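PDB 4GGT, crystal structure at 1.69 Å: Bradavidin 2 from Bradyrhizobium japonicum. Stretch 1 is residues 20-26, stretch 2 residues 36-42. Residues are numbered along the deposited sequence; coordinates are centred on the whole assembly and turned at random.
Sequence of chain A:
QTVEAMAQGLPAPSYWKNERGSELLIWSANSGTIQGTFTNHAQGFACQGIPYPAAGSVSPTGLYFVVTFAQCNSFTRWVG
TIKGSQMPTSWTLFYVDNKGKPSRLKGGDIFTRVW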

# COMPACT_ATOMS: atom_id res chain seq x y z
N ARG A 20 -4.78 -9.74 3.99
CA ARG A 20 -3.54 -10.40 4.42
C ARG A 20 -2.98 -9.82 5.74
O ARG A 20 -1.96 -10.30 6.24
N GLY A 21 -3.62 -8.76 6.27
CA GLY A 21 -3.19 -8.13 7.51
C GLY A 21 -2.14 -7.02 7.41
O GLY A 21 -1.58 -6.59 8.43
N SER A 22 -1.86 -6.59 6.19
CA SER A 22 -0.99 -5.43 5.98
C SER A 22 -1.72 -4.18 6.44
O SER A 22 -2.95 -4.13 6.38
N GLU A 23 -0.96 -3.21 6.96
CA GLU A 23 -1.51 -2.01 7.56
C GLU A 23 -1.17 -0.79 6.73
O GLU A 23 -0.01 -0.61 6.33
N LEU A 24 -2.13 0.12 6.61
CA LEU A 24 -1.95 1.37 5.92
C LEU A 24 -2.44 2.48 6.83
O LEU A 24 -3.63 2.59 7.09
N LEU A 25 -1.50 3.29 7.34
CA LEU A 25 -1.85 4.44 8.19
C LEU A 25 -1.76 5.71 7.36
O LEU A 25 -0.72 6.01 6.76
N ILE A 26 -2.85 6.47 7.28
CA ILE A 26 -2.87 7.68 6.49
C ILE A 26 -2.74 8.85 7.43
O ILE A 26 -3.58 9.03 8.33
N GLY A 36 1.49 8.58 3.99
CA GLY A 36 1.06 7.40 4.74
C GLY A 36 2.22 6.53 5.21
O GLY A 36 3.37 6.79 4.88
N THR A 37 1.89 5.50 5.98
CA THR A 37 2.89 4.53 6.45
C THR A 37 2.31 3.15 6.22
O THR A 37 1.17 2.91 6.57
N PHE A 38 3.09 2.22 5.68
CA PHE A 38 2.54 0.94 5.31
C PHE A 38 3.41 -0.10 5.98
O PHE A 38 4.65 0.02 5.93
N THR A 39 2.80 -1.09 6.57
CA THR A 39 3.61 -2.22 7.03
C THR A 39 3.03 -3.57 6.67
O THR A 39 1.85 -3.82 6.82
N ASN A 40 3.87 -4.39 6.05
CA ASN A 40 3.52 -5.72 5.60
C ASN A 40 3.70 -6.64 6.80
O ASN A 40 4.55 -6.37 7.65
N HIS A 41 2.88 -7.68 6.89
CA HIS A 41 2.98 -8.60 8.01
C HIS A 41 3.04 -10.05 7.56
O HIS A 41 2.57 -10.96 8.28
N ALA A 42 3.64 -10.28 6.40
CA ALA A 42 3.76 -11.63 5.85
C ALA A 42 5.00 -12.32 6.43
O ALA A 42 6.14 -11.90 6.17

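Residues 23-26 and 36-39 pair as antiparallel strands, and four main-chain hydrogen bonds satisfy the N and O of Glu-23, Thr-39, Leu-25 and Thr-37. Glu-23 and Thr-39 exchange two hydrogen bonds, Glu-23 N to Thr-39 O and Thr-39 N to Glu-23 O, both 2.9 Å; Leu-25 and Thr-37 repeat the pattern, with Leu-25 N to Thr-37 O and Thr-37 N to Leu-25 O at 2.8 Å each. Three of these carbonyls, those of Glu-23, Thr-37 and Thr-39, also receive CA-H...O contacts, the shortest from Phe-38 CA to Glu-23 O at 3.2 Å.

As in any extended strand, successive side chains alternate between the two faces of the sheet. Leu-24 (chi1 t, chi2 p) and Phe-38 (chi1 t, chi2 92°) share the buried face, where Leu-24 CD1 meets the ring edge at Phe-38 CD1, 4.3 Å away. Ser-22 extends this packing beyond the strand, its CB lying 3.5 Å from Phe-38 CZ. Ile-26 (m, m) lies on the same face opposite Gly-36, which leaves the space beside Ile-26 CD1 and Leu-24 CD1 without a side chain.

The other face carries Glu-23, Leu-25, Thr-37 and Thr-39. Leu-25, with chi1 between wells at -149°, meets Thr-37 (m) through their CB atoms at 4.3 Å. Thr-37 OG1 is hydrogen-bonded just outside the stretches, whereas Thr-39 OG1 makes a weak bond to Asn-40 O at 3.5 Å.

Past the end of the strand pairing, a water takes over the bridging. It accepts from His-41 N at 2.8 Å, donates to Arg-20 O at 3.2 Å, and hydrogen-bonds Ser-22 OG at 2.6 Å, the m rotamer of Ser-22 placing its hydroxyl within reach. His-41 (m) points toward the first stretch, and its ND1 donates a weak hydrogen bond to Gly-21 O at 3.3 Å.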

# COMPACT_ATOMS: atom_id res chain seq x y z
CB ARG A 20 -2.45 -10.27 3.33
CG ARG A 20 -2.90 -10.51 1.89
CD ARG A 20 -1.81 -10.09 0.89
NE ARG A 20 -2.36 -9.46 -0.32
CZ ARG A 20 -2.60 -10.08 -1.48
NH1 ARG A 20 -2.33 -11.38 -1.65
NH2 ARG A 20 -3.10 -9.38 -2.49
CB SER A 22 -0.59 -5.33 4.51
OG SER A 22 0.33 -6.39 4.23
CB GLU A 23 -0.85 -1.75 8.92
CG GLU A 23 -1.17 -2.72 10.08
CD GLU A 23 -0.37 -2.31 11.29
OE1 GLU A 23 0.86 -2.54 11.30
OE2 GLU A 23 -0.94 -1.70 12.22
CB LEU A 24 -2.75 1.38 4.61
CG LEU A 24 -2.74 2.69 3.79
CD1 LEU A 24 -1.32 3.14 3.40
CD2 LEU A 24 -3.65 2.58 2.56
CB LEU A 25 -0.86 4.51 9.37
CG LEU A 25 -1.21 5.04 10.75
CD1 LEU A 25 0.09 5.66 11.35
CD2 LEU A 25 -2.44 5.97 10.84
CB ILE A 26 -4.18 7.83 5.67
CG1 ILE A 26 -4.46 6.58 4.81
CG2 ILE A 26 -4.13 9.08 4.82
CD1 ILE A 26 -3.42 6.34 3.68
CB THR A 37 3.17 4.74 7.97
OG1 THR A 37 3.73 6.05 8.15
CG2 THR A 37 4.11 3.69 8.50
CB PHE A 38 2.64 0.76 3.81
CG PHE A 38 2.04 -0.52 3.31
CD1 PHE A 38 0.70 -0.57 2.89
CD2 PHE A 38 2.80 -1.68 3.29
CE1 PHE A 38 0.16 -1.78 2.42
CE2 PHE A 38 2.29 -2.88 2.83
CZ PHE A 38 0.95 -2.94 2.40
CB THR A 39 4.26 -2.02 8.47
OG1 THR A 39 4.43 -3.27 9.22
CG2 THR A 39 3.71 -0.87 9.25
CB ASN A 40 4.48 -6.12 4.46
CG ASN A 40 4.31 -7.56 4.01
OD1 ASN A 40 3.65 -7.84 3.00
ND2 ASN A 40 4.89 -8.48 4.76
CB HIS A 41 1.86 -8.36 9.02
CG HIS A 41 2.10 -7.18 9.90
ND1 HIS A 41 1.44 -5.98 9.74
CD2 HIS A 41 2.96 -7.00 10.93
CE1 HIS A 41 1.87 -5.12 10.64
NE2 HIS A 41 2.80 -5.72 11.38
CB ALA A 42 3.83 -11.60 4.33
O HOH W 1 0.71 -8.69 5.37